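Long-range contacts in putative tagatose-6-phosphate ketose/aldose isomerase (Escherichia coli, PDB 3C3J), which is a putative isomerase built from two SIS (sugar isomerase) domains of alpha/beta fold: residues C133-I138 / S153-A158; L105-F110 / A121-A126; I309-E314 / I325-S330. All coordinates share one frame; numbering follows the deposited sequence.

Interaction 1 (C133-I138 / S153-A158); sequences CYHLPI and SDNAFA
Three hydrogen bonds join 133-138 to 153-158, and Asn155 takes part in two of them. His135 N reaches Asn155 O at 2.9 Å, and His135 O accepts from Phe157 N at 2.9 Å. These partners flank Ala156 in sequence, and the end-to-end directions are 9° apart, as in a parallel pairing, here a single bridge between His135 and Ala156. The third bond is from a side chain: Asn155 ND2 donates to Cys133 O at 2.7 Å, from above the carbonyl plane. A chi1 of 75° puts Asn155 CG between the backbone N and the carbonyl carbon, 3.4 Å from Cys133 O; ND2 also has a weak bond to Asn127 OD1.

Among CA-H...O contacts, Ala156 CA lies 3.1 Å from His135 O. Phe157 O, buried with no hydrogen-bond partner, is approached by Leu136 CA and CD1, each at 3.2 Å. Leu136 and Phe157 lie side by side, with Leu136 CD1 oblique to the ring. Pro137 CD packs on Ala158 CB.

A type I turn, Ser153 to Ala156, delivers the chain alongside strand 133-139. Pairing thus begins before the short strand 159-160, outermost within this chain in the parallel sheet of this alpha/beta SIS domain.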
ATOM      1  N   CYS A 133     -24.100   0.175  12.087  1.00 15.40           N
ATOM      2  CA  CYS A 133     -22.704  -0.150  12.305  1.00 14.44           C
ATOM      3  C   CYS A 133     -22.582  -1.216  13.386  1.00 14.94           C
ATOM      4  O   CYS A 133     -23.236  -1.124  14.465  1.00 14.90           O
ATOM      5  CB  CYS A 133     -21.925   1.088  12.719  1.00 14.32           C
ATOM      6  SG  CYS A 133     -20.159   0.881  12.565  1.00 15.95           S
ATOM      7  N   TYR A 134     -21.781  -2.235  13.071  1.00 14.28           N
ATOM      8  CA  TYR A 134     -21.513  -3.352  13.970  1.00 14.76           C
ATOM      9  C   TYR A 134     -20.010  -3.500  14.103  1.00 14.46           C
ATOM     10  O   TYR A 134     -19.257  -3.061  13.236  1.00 13.89           O
ATOM     11  CB  TYR A 134     -22.121  -4.655  13.461  1.00 15.99           C
ATOM     12  CG  TYR A 134     -23.585  -4.538  13.133  1.00 17.17           C
ATOM     13  CD1 TYR A 134     -24.558  -4.721  14.112  1.00 18.69           C
ATOM     14  CD2 TYR A 134     -23.992  -4.214  11.840  1.00 18.71           C
ATOM     15  CE1 TYR A 134     -25.902  -4.588  13.805  1.00 19.61           C
ATOM     16  CE2 TYR A 134     -25.357  -4.100  11.512  1.00 17.89           C
ATOM     17  CZ  TYR A 134     -26.294  -4.287  12.497  1.00 18.86           C
ATOM     18  OH  TYR A 134     -27.640  -4.143  12.192  1.00 21.08           O
ATOM     19  N   HIS A 135     -19.592  -4.102  15.203  1.00 14.08           N
ATOM     20  CA  HIS A 135     -18.160  -4.235  15.558  1.00 14.19           C
ATOM     21  C   HIS A 135     -17.807  -5.632  16.012  1.00 14.63           C
ATOM     22  O   HIS A 135     -18.560  -6.249  16.800  1.00 14.42           O
ATOM     23  CB  HIS A 135     -17.806  -3.261  16.677  1.00 14.52           C
ATOM     24  CG  HIS A 135     -17.933  -1.837  16.279  1.00 14.22           C
ATOM     25  ND1 HIS A 135     -19.066  -1.094  16.530  1.00 17.72           N
ATOM     26  CD2 HIS A 135     -17.096  -1.034  15.588  1.00 13.54           C
ATOM     27  CE1 HIS A 135     -18.897   0.118  16.036  1.00 15.78           C
ATOM     28  NE2 HIS A 135     -17.713   0.180  15.458  1.00 18.51           N
ATOM     29  N   LEU A 136     -16.657  -6.114  15.534  1.00 15.05           N
ATOM     30  CA  LEU A 136     -16.011  -7.317  16.026  1.00 14.85           C
ATOM     31  C   LEU A 136     -14.541  -6.997  16.314  1.00 14.43           C
ATOM     32  O   LEU A 136     -13.672  -7.234  15.490  1.00 12.94           O
ATOM     33  CB  LEU A 136     -16.113  -8.445  15.007  1.00 14.51           C
ATOM     34  CG  LEU A 136     -15.707  -9.854  15.517  1.00 17.02           C
ATOM     35  CD1 LEU A 136     -16.925 -10.572  16.026  1.00 20.54           C
ATOM     36  CD2 LEU A 136     -15.025 -10.659  14.413  1.00 19.04           C
ATOM     37  N   PRO A 137     -14.259  -6.426  17.489  1.00 14.32           N
ATOM     38  CA  PRO A 137     -12.853  -6.282  17.849  1.00 14.21           C
ATOM     39  C   PRO A 137     -12.173  -7.623  18.114  1.00 14.38           C
ATOM     40  O   PRO A 137     -12.772  -8.532  18.703  1.00 14.09           O
ATOM     41  CB  PRO A 137     -12.887  -5.427  19.114  1.00 14.14           C
ATOM     42  CG  PRO A 137     -14.310  -4.956  19.229  1.00 16.51           C
ATOM     43  CD  PRO A 137     -15.160  -5.902  18.523  1.00 14.38           C
ATOM     44  N   ILE A 138     -10.937  -7.739  17.637  1.00 13.93           N
ATOM     45  CA  ILE A 138     -10.093  -8.909  17.881  1.00 13.72           C
ATOM     46  C   ILE A 138      -8.865  -8.333  18.562  1.00 13.63           C
ATOM     47  O   ILE A 138      -8.078  -7.586  17.947  1.00 13.99           O
ATOM     48  CB  ILE A 138      -9.761  -9.652  16.570  1.00 14.10           C
ATOM     49  CG1 ILE A 138     -11.059 -10.134  15.915  1.00 13.34           C
ATOM     50  CG2 ILE A 138      -8.799 -10.826  16.817  1.00 14.24           C
ATOM     51  CD1 ILE A 138     -10.915 -10.910  14.549  1.00 12.92           C
ATOM     52  N   SER A 153     -21.745  -2.877  24.527  1.00 36.27           N
ATOM     53  CA  SER A 153     -22.718  -2.466  23.504  1.00 35.72           C
ATOM     54  C   SER A 153     -23.300  -3.600  22.675  1.00 34.97           C
ATOM     55  O   SER A 153     -22.617  -4.565  22.342  1.00 34.46           O
ATOM     56  CB  SER A 153     -22.129  -1.378  22.601  1.00 36.49           C
ATOM     57  OG  SER A 153     -20.821  -1.682  22.155  1.00 37.74           O
ATOM     58  N   ASP A 154     -24.577  -3.454  22.318  1.00 34.25           N
ATOM     59  CA  ASP A 154     -25.315  -4.517  21.612  1.00 33.49           C
ATOM     60  C   ASP A 154     -24.907  -4.713  20.147  1.00 31.96           C
ATOM     61  O   ASP A 154     -25.218  -5.756  19.560  1.00 32.45           O
ATOM     62  CB  ASP A 154     -26.823  -4.246  21.647  1.00 34.91           C
ATOM     63  CG  ASP A 154     -27.408  -4.339  23.047  1.00 38.64           C
ATOM     64  OD1 ASP A 154     -27.059  -5.310  23.797  1.00 43.43           O
ATOM     65  OD2 ASP A 154     -28.227  -3.441  23.383  1.00 43.96           O
ATOM     66  N   ASN A 155     -24.233  -3.720  19.570  1.00 29.49           N
ATOM     67  CA  ASN A 155     -23.814  -3.773  18.160  1.00 27.93           C
ATOM     68  C   ASN A 155     -22.425  -4.396  17.985  1.00 25.60           C
ATOM     69  O   ASN A 155     -21.869  -4.333  16.903  1.00 24.04           O
ATOM     70  CB  ASN A 155     -23.930  -2.369  17.471  1.00 27.51           C
ATOM     71  CG  ASN A 155     -22.811  -1.342  17.875  1.00 29.52           C
ATOM     72  OD1 ASN A 155     -22.173  -1.445  18.939  1.00 32.09           O
ATOM     73  ND2 ASN A 155     -22.593  -0.324  17.000  1.00 27.83           N
ATOM     74  N   ALA A 156     -21.900  -5.035  19.033  1.00 24.09           N
ATOM     75  CA  ALA A 156     -20.491  -5.455  19.068  1.00 23.30           C
ATOM     76  C   ALA A 156     -20.335  -6.825  19.696  1.00 22.37           C
ATOM     77  O   ALA A 156     -21.117  -7.199  20.583  1.00 22.25           O
ATOM     78  CB  ALA A 156     -19.677  -4.451  19.817  1.00 22.43           C
ATOM     79  N   PHE A 157     -19.349  -7.578  19.222  1.00 21.07           N
ATOM     80  CA  PHE A 157     -18.996  -8.872  19.791  1.00 21.21           C
ATOM     81  C   PHE A 157     -17.476  -8.926  19.773  1.00 20.45           C
ATOM     82  O   PHE A 157     -16.883  -8.916  18.713  1.00 20.55           O
ATOM     83  CB  PHE A 157     -19.573 -10.010  18.948  1.00 22.04           C
ATOM     84  CG  PHE A 157     -19.340 -11.396  19.525  1.00 22.25           C
ATOM     85  CD1 PHE A 157     -20.393 -12.101  20.099  1.00 23.52           C
ATOM     86  CD2 PHE A 157     -18.088 -11.993  19.478  1.00 23.26           C
ATOM     87  CE1 PHE A 157     -20.194 -13.371  20.629  1.00 24.75           C
ATOM     88  CE2 PHE A 157     -17.877 -13.260  20.016  1.00 24.55           C
ATOM     89  CZ  PHE A 157     -18.934 -13.950  20.587  1.00 23.48           C
ATOM     90  N   ALA A 158     -16.863  -8.982  20.935  1.00 19.71           N
ATOM     91  CA  ALA A 158     -15.410  -8.915  21.026  1.00 19.95           C
ATOM     92  C   ALA A 158     -14.837 -10.293  21.234  1.00 19.34           C
ATOM     93  O   ALA A 158     -15.364 -11.113  21.991  1.00 19.60           O
ATOM     94  CB  ALA A 158     -14.981  -8.027  22.128  1.00 19.54           C
TER

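Interaction 2 (L105-F110 / A121-A126); sequences LLLISF and AAVELA
Leu107 and Leu105 send one methyl each to the same helical residue, Ala126. CD2 of Leu107 comes to 3.8 Å from Ala126 CB, and CD2 of Leu105 reaches that CB at 4.0 Å. Their conformations match: both carry CG anti to the backbone N, and in both chi2 is near +60°. Two residues apart on the strand, the leucines present equivalent branches to one small side chain. CD2 of Leu107 also lies against the helix backbone, 4.0 Å from Ala122 O, the acceptor of the helical bond from Ala126 N. The same methyl has a looser contact with Val123, at 4.4 Å from CG2.

The strand and helix segments run antiparallel, their N-to-C directions 173° apart and their axes 10.0 Å from each other at closest approach. This is the first strand-helix pair of the beta-alpha-beta unit 105-111, 117-129 and 133-139 in a SIS domain: the helix carries the chain back along one face of the sheet, and strand 133-139 then runs parallel to 105-111. The alternation of the strand directs Leu105, Leu107 and Ser109 toward this helix, whereas Leu106, Ile108 and Phe110 pack on helix 174-187.

At Ser109 the partner is a branched side chain. Ser109 OG touches Val123 CG2 at 3.6 Å, a van der Waals approach of a hydroxyl to a methyl. Val123 CG2 stands anti to the carbonyl carbon, beside the backbone N, and this is the branch that meets the serine. Farther round the helix, Leu125 packs on Tyr287 of the second subunit.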
ATOM      1  N   LEU A 105     -22.240  -1.502   7.983  1.00 13.30           N
ATOM      2  CA  LEU A 105     -20.823  -1.786   8.153  1.00 12.62           C
ATOM      3  C   LEU A 105     -20.575  -2.738   9.316  1.00 11.96           C
ATOM      4  O   LEU A 105     -21.148  -2.585  10.394  1.00 13.29           O
ATOM      5  CB  LEU A 105     -20.077  -0.481   8.426  1.00 11.99           C
ATOM      6  CG  LEU A 105     -18.597  -0.550   8.808  1.00 12.41           C
ATOM      7  CD1 LEU A 105     -17.742  -1.191   7.708  1.00 10.98           C
ATOM      8  CD2 LEU A 105     -18.044   0.818   9.153  1.00 11.66           C
ATOM      9  N   LEU A 106     -19.665  -3.686   9.112  1.00 11.81           N
ATOM     10  CA  LEU A 106     -19.110  -4.488  10.174  1.00 12.15           C
ATOM     11  C   LEU A 106     -17.630  -4.116  10.228  1.00 12.12           C
ATOM     12  O   LEU A 106     -16.900  -4.345   9.259  1.00 12.15           O
ATOM     13  CB  LEU A 106     -19.261  -5.984   9.891  1.00 12.38           C
ATOM     14  CG  LEU A 106     -18.573  -6.926  10.896  1.00 12.12           C
ATOM     15  CD1 LEU A 106     -19.029  -6.657  12.352  1.00 13.33           C
ATOM     16  CD2 LEU A 106     -18.744  -8.418  10.504  1.00 13.92           C
ATOM     17  N   LEU A 107     -17.212  -3.533  11.332  1.00 12.42           N
ATOM     18  CA  LEU A 107     -15.819  -3.109  11.509  1.00 12.13           C
ATOM     19  C   LEU A 107     -15.086  -4.126  12.360  1.00 12.17           C
ATOM     20  O   LEU A 107     -15.449  -4.354  13.530  1.00 11.91           O
ATOM     21  CB  LEU A 107     -15.731  -1.722  12.163  1.00 12.31           C
ATOM     22  CG  LEU A 107     -14.350  -1.069  12.198  1.00 12.79           C
ATOM     23  CD1 LEU A 107     -13.834  -0.792  10.757  1.00 14.14           C
ATOM     24  CD2 LEU A 107     -14.373   0.210  13.058  1.00 11.97           C
ATOM     25  N   ILE A 108     -14.061  -4.741  11.768  1.00 12.70           N
ATOM     26  CA  ILE A 108     -13.215  -5.699  12.475  1.00 12.86           C
ATOM     27  C   ILE A 108     -11.958  -4.945  12.937  1.00 12.55           C
ATOM     28  O   ILE A 108     -11.132  -4.538  12.122  1.00 12.90           O
ATOM     29  CB  ILE A 108     -12.863  -6.892  11.592  1.00 13.07           C
ATOM     30  CG1 ILE A 108     -14.143  -7.580  11.109  1.00 15.82           C
ATOM     31  CG2 ILE A 108     -11.987  -7.901  12.372  1.00 13.55           C
ATOM     32  CD1 ILE A 108     -13.926  -8.371   9.867  1.00 17.59           C
ATOM     33  N   SER A 109     -11.870  -4.681  14.234  1.00 12.46           N
ATOM     34  CA  SER A 109     -10.814  -3.817  14.780  1.00 13.40           C
ATOM     35  C   SER A 109      -9.770  -4.708  15.443  1.00 14.20           C
ATOM     36  O   SER A 109     -10.076  -5.403  16.397  1.00 15.62           O
ATOM     37  CB  SER A 109     -11.394  -2.842  15.817  1.00 13.61           C
ATOM     38  OG  SER A 109     -12.168  -1.790  15.227  1.00 15.01           O
ATOM     39  N   PHE A 110      -8.542  -4.687  14.931  1.00 14.30           N
ATOM     40  CA  PHE A 110      -7.407  -5.351  15.549  1.00 14.68           C
ATOM     41  C   PHE A 110      -6.653  -4.405  16.476  1.00 15.63           C
ATOM     42  O   PHE A 110      -6.322  -3.290  16.099  1.00 16.77           O
ATOM     43  CB  PHE A 110      -6.455  -5.846  14.457  1.00 14.40           C
ATOM     44  CG  PHE A 110      -7.063  -6.848  13.544  1.00 14.01           C
ATOM     45  CD1 PHE A 110      -7.322  -8.131  13.984  1.00 14.11           C
ATOM     46  CD2 PHE A 110      -7.380  -6.517  12.228  1.00 15.11           C
ATOM     47  CE1 PHE A 110      -7.877  -9.073  13.146  1.00 13.90           C
ATOM     48  CE2 PHE A 110      -7.955  -7.473  11.370  1.00 17.09           C
ATOM     49  CZ  PHE A 110      -8.206  -8.744  11.833  1.00 15.62           C
ATOM     50  N   ALA A 121     -10.715   5.728  18.440  1.00 13.41           N
ATOM     51  CA  ALA A 121     -11.181   6.780  17.538  1.00 13.52           C
ATOM     52  C   ALA A 121     -11.824   6.205  16.269  1.00 12.92           C
ATOM     53  O   ALA A 121     -12.854   6.696  15.860  1.00 12.10           O
ATOM     54  CB  ALA A 121     -10.044   7.724  17.201  1.00 13.04           C
ATOM     55  N   ALA A 122     -11.240   5.154  15.681  1.00 11.93           N
ATOM     56  CA  ALA A 122     -11.832   4.535  14.486  1.00 12.43           C
ATOM     57  C   ALA A 122     -13.229   3.935  14.761  1.00 12.44           C
ATOM     58  O   ALA A 122     -14.161   4.075  13.945  1.00 12.21           O
ATOM     59  CB  ALA A 122     -10.876   3.496  13.878  1.00 11.79           C
ATOM     60  N   VAL A 123     -13.380   3.297  15.914  1.00 12.57           N
ATOM     61  CA  VAL A 123     -14.660   2.748  16.341  1.00 13.23           C
ATOM     62  C   VAL A 123     -15.718   3.872  16.450  1.00 12.95           C
ATOM     63  O   VAL A 123     -16.836   3.745  15.924  1.00 12.64           O
ATOM     64  CB  VAL A 123     -14.515   1.938  17.671  1.00 12.32           C
ATOM     65  CG1 VAL A 123     -15.891   1.605  18.296  1.00 12.87           C
ATOM     66  CG2 VAL A 123     -13.731   0.631  17.433  1.00 12.53           C
ATOM     67  N   GLU A 124     -15.349   4.956  17.118  1.00 13.65           N
ATOM     68  CA  GLU A 124     -16.263   6.082  17.357  1.00 15.01           C
ATOM     69  C   GLU A 124     -16.663   6.738  16.042  1.00 13.94           C
ATOM     70  O   GLU A 124     -17.827   7.074  15.831  1.00 13.33           O
ATOM     71  CB  GLU A 124     -15.600   7.131  18.277  1.00 15.89           C
ATOM     72  CG  GLU A 124     -15.327   6.653  19.740  1.00 18.76           C
ATOM     73  CD  GLU A 124     -14.447   7.649  20.571  1.00 21.05           C
ATOM     74  OE1 GLU A 124     -13.762   8.530  19.973  1.00 31.75           O
ATOM     75  OE2 GLU A 124     -14.406   7.546  21.828  1.00 28.59           O
ATOM     76  N   LEU A 125     -15.680   6.910  15.152  1.00 12.91           N
ATOM     77  CA  LEU A 125     -15.929   7.512  13.851  1.00 12.90           C
ATOM     78  C   LEU A 125     -16.858   6.642  12.991  1.00 12.89           C
ATOM     79  O   LEU A 125     -17.793   7.163  12.366  1.00 11.86           O
ATOM     80  CB  LEU A 125     -14.597   7.789  13.167  1.00 12.79           C
ATOM     81  CG  LEU A 125     -13.825   9.036  13.620  1.00 11.74           C
ATOM     82  CD1 LEU A 125     -12.358   8.939  13.110  1.00 11.77           C
ATOM     83  CD2 LEU A 125     -14.514  10.309  13.097  1.00 13.35           C
ATOM     84  N   ALA A 126     -16.658   5.324  13.037  1.00 11.79           N
ATOM     85  CA  ALA A 126     -17.493   4.400  12.284  1.00 13.16           C
ATOM     86  C   ALA A 126     -18.937   4.497  12.797  1.00 13.62           C
ATOM     87  O   ALA A 126     -19.876   4.625  11.993  1.00 13.51           O
ATOM     88  CB  ALA A 126     -16.955   2.976  12.360  1.00 12.47           C
TER

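Interaction 3 (I309-E314 / I325-S330)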
ATOM      1  N   ILE A 309      17.364 -14.591  -1.847  1.00 17.66           N
ATOM      2  CA  ILE A 309      16.887 -15.803  -1.169  1.00 17.20           C
ATOM      3  C   ILE A 309      15.431 -16.039  -1.559  1.00 16.97           C
ATOM      4  O   ILE A 309      14.609 -15.158  -1.402  1.00 15.92           O
ATOM      5  CB  ILE A 309      16.968 -15.674   0.375  1.00 17.56           C
ATOM      6  CG1 ILE A 309      18.395 -15.420   0.841  1.00 18.19           C
ATOM      7  CG2 ILE A 309      16.406 -16.906   1.092  1.00 16.81           C
ATOM      8  CD1 ILE A 309      18.490 -15.249   2.344  1.00 17.09           C
ATOM      9  N   ALA A 310      15.149 -17.219  -2.095  1.00 15.90           N
ATOM     10  CA  ALA A 310      13.797 -17.680  -2.360  1.00 16.37           C
ATOM     11  C   ALA A 310      13.379 -18.581  -1.212  1.00 16.48           C
ATOM     12  O   ALA A 310      14.120 -19.508  -0.838  1.00 15.62           O
ATOM     13  CB  ALA A 310      13.740 -18.450  -3.643  1.00 15.94           C
ATOM     14  N   ILE A 311      12.189 -18.330  -0.671  1.00 16.23           N
ATOM     15  CA  ILE A 311      11.558 -19.232   0.287  1.00 15.94           C
ATOM     16  C   ILE A 311      10.336 -19.859  -0.394  1.00 16.09           C
ATOM     17  O   ILE A 311       9.457 -19.144  -0.865  1.00 16.07           O
ATOM     18  CB  ILE A 311      11.166 -18.517   1.608  1.00 16.06           C
ATOM     19  CG1 ILE A 311      12.357 -17.728   2.177  1.00 15.76           C
ATOM     20  CG2 ILE A 311      10.670 -19.525   2.632  1.00 16.01           C
ATOM     21  CD1 ILE A 311      12.030 -16.921   3.437  1.00 15.60           C
ATOM     22  N   ALA A 312      10.313 -21.192  -0.494  1.00 16.23           N
ATOM     23  CA  ALA A 312       9.266 -21.896  -1.238  1.00 16.62           C
ATOM     24  C   ALA A 312       8.951 -23.277  -0.685  1.00 17.50           C
ATOM     25  O   ALA A 312       9.818 -23.931  -0.102  1.00 16.51           O
ATOM     26  CB  ALA A 312       9.633 -22.002  -2.726  1.00 16.23           C
ATOM     27  N   ALA A 313       7.715 -23.722  -0.926  1.00 18.10           N
ATOM     28  CA  ALA A 313       7.279 -25.076  -0.604  1.00 19.95           C
ATOM     29  C   ALA A 313       7.916 -26.121  -1.520  1.00 21.43           C
ATOM     30  O   ALA A 313       8.231 -27.201  -1.071  1.00 21.01           O
ATOM     31  CB  ALA A 313       5.785 -25.178  -0.690  1.00 19.16           C
ATOM     32  N   GLU A 314       8.071 -25.796  -2.805  1.00 23.29           N
ATOM     33  CA  GLU A 314       8.660 -26.701  -3.792  1.00 25.68           C
ATOM     34  C   GLU A 314       9.925 -26.092  -4.346  1.00 25.39           C
ATOM     35  O   GLU A 314       9.938 -24.914  -4.701  1.00 24.42           O
ATOM     36  CB  GLU A 314       7.756 -26.868  -4.999  1.00 26.82           C
ATOM     37  CG  GLU A 314       6.351 -27.340  -4.769  1.00 31.10           C
ATOM     38  CD  GLU A 314       5.640 -27.549  -6.123  1.00 31.43           C
ATOM     39  OE1 GLU A 314       6.359 -27.637  -7.155  1.00 39.54           O
ATOM     40  OE2 GLU A 314       4.379 -27.602  -6.166  1.00 40.18           O
ATOM     41  N   ILE A 325      15.419 -21.444   0.763  1.00 17.84           N
ATOM     42  CA  ILE A 325      14.929 -22.203   1.886  1.00 17.78           C
ATOM     43  C   ILE A 325      13.681 -22.938   1.409  1.00 17.61           C
ATOM     44  O   ILE A 325      12.749 -22.316   0.914  1.00 17.44           O
ATOM     45  CB  ILE A 325      14.588 -21.285   3.079  1.00 17.32           C
ATOM     46  CG1 ILE A 325      15.830 -20.590   3.597  1.00 17.82           C
ATOM     47  CG2 ILE A 325      13.917 -22.064   4.217  1.00 18.02           C
ATOM     48  CD1 ILE A 325      15.529 -19.477   4.573  1.00 18.29           C
ATOM     49  N   ILE A 326      13.668 -24.261   1.513  1.00 17.54           N
ATOM     50  CA  ILE A 326      12.454 -25.031   1.226  1.00 17.36           C
ATOM     51  C   ILE A 326      11.749 -25.285   2.537  1.00 17.84           C
ATOM     52  O   ILE A 326      12.357 -25.722   3.504  1.00 16.83           O
ATOM     53  CB  ILE A 326      12.738 -26.380   0.509  1.00 18.08           C
ATOM     54  CG1 ILE A 326      13.591 -26.157  -0.751  1.00 18.73           C
ATOM     55  CG2 ILE A 326      11.436 -27.105   0.178  1.00 17.47           C
ATOM     56  CD1 ILE A 326      13.037 -25.183  -1.768  1.00 18.48           C
ATOM     57  N   LEU A 327      10.461 -24.958   2.579  1.00 18.09           N
ATOM     58  CA  LEU A 327       9.663 -25.141   3.778  1.00 18.17           C
ATOM     59  C   LEU A 327       9.576 -26.628   4.156  1.00 18.82           C
ATOM     60  O   LEU A 327       9.651 -27.495   3.283  1.00 18.51           O
ATOM     61  CB  LEU A 327       8.248 -24.583   3.562  1.00 17.86           C
ATOM     62  CG  LEU A 327       8.128 -23.103   3.187  1.00 17.91           C
ATOM     63  CD1 LEU A 327       6.652 -22.774   2.922  1.00 16.93           C
ATOM     64  CD2 LEU A 327       8.702 -22.215   4.287  1.00 16.89           C
ATOM     65  N   PRO A 328       9.416 -26.927   5.453  1.00 19.48           N
ATOM     66  CA  PRO A 328       9.219 -28.336   5.856  1.00 19.75           C
ATOM     67  C   PRO A 328       8.081 -28.993   5.088  1.00 19.79           C
ATOM     68  O   PRO A 328       7.118 -28.318   4.751  1.00 19.16           O
ATOM     69  CB  PRO A 328       8.851 -28.238   7.355  1.00 19.08           C
ATOM     70  CG  PRO A 328       9.459 -27.006   7.802  1.00 19.44           C
ATOM     71  CD  PRO A 328       9.449 -26.033   6.621  1.00 19.63           C
ATOM     72  N   PRO A 329       8.175 -30.310   4.820  1.00 20.63           N
ATOM     73  CA  PRO A 329       7.091 -30.953   4.093  1.00 20.70           C
ATOM     74  C   PRO A 329       5.779 -30.851   4.817  1.00 20.62           C
ATOM     75  O   PRO A 329       5.732 -30.963   6.047  1.00 20.61           O
ATOM     76  CB  PRO A 329       7.534 -32.428   4.010  1.00 21.25           C
ATOM     77  CG  PRO A 329       8.996 -32.376   4.154  1.00 22.32           C
ATOM     78  CD  PRO A 329       9.243 -31.272   5.146  1.00 21.40           C
ATOM     79  N   SER A 330       4.722 -30.636   4.044  1.00 20.49           N
ATOM     80  CA  SER A 330       3.354 -30.616   4.544  1.00 20.50           C
ATOM     81  C   SER A 330       2.392 -30.818   3.393  1.00 19.82           C
ATOM     82  O   SER A 330       2.799 -30.876   2.216  1.00 19.37           O
ATOM     83  CB  SER A 330       3.049 -29.267   5.196  1.00 21.10           C
ATOM     84  OG  SER A 330       3.054 -28.234   4.203  1.00 22.78           O
TER
HETATM   85  O   HOH W   1       7.874 -28.204   1.459  1.00 26.08           O
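Ile325 is joined to the neighbouring strand through both backbone polar groups: its N donates to Ala310 O at 2.8 Å, and its O accepts from Ala312 N at 3.0 Å. Both bonds are nearly straight at the hydrogen, 161° and 164°. A third runs from Leu327 N to Ala312 O at 2.9 Å. Donors alternate between the two segments, and the bridges Ile311-Ile325 and Ala312-Ile326 are parallel. Ile326 CA adds a CA-H...O contact to Ala312 O.

Side chains pack on both faces of the pair. On that of Ile311 and Ile325, CG2 of Ile311 meets CD2 of Leu327 at 3.7 Å, the two side chains crossing at about a right angle. Leu327 has CG anti to its carbonyl carbon (chi1 -58°), which sets that atom 3.8 Å from Ala312 O. On the face of Ala312 and Ile326, Ile326 CG2 sits 3.4 Å from Ala313 O.

Where the strands end, a water takes over the connection. It lies 2.7 Å from Ala313 O and 2.6 Å from Leu327 O, bridging the two segments beyond the last direct bond. Farther out, Pro328 O accepts a hydrogen bond from Arg203 NE; that arginine also packs on Ala313 and Leu327.

Strand 324-326 is the outermost strand of its parallel sheet within this chain, following 307-312 through the short helix 317-320 in a beta-alpha-beta unit. Helix 335-356 covers the Ile311 and Ile325 face through Phe342 and Tyr345, Ala310 packs on helix 288-302 from the other face, and helix 198-210 lies against Pro328.

Along the chain the contacts follow in series: interaction 2, then interaction 1, then interaction 3. The first two share one five-stranded parallel sheet in the first SIS domain, their centres 9 Å apart. They touch directly, since strands 105-111 and 133-139 are neighbours, with probable hydrogen bonds from Tyr134 N to Leu105 O and from Ile138 N to Ser109 O. Interaction 3 lies in the second SIS domain, on the opposite side of the chain's centre, about 39 Å from interaction 1 and 37 Å from interaction 2, centre to centre. Both sheets have strand order 2-1-3-4-5, and interactions 1 and 3 occupy corresponding edges, consistent with two similarly built domains.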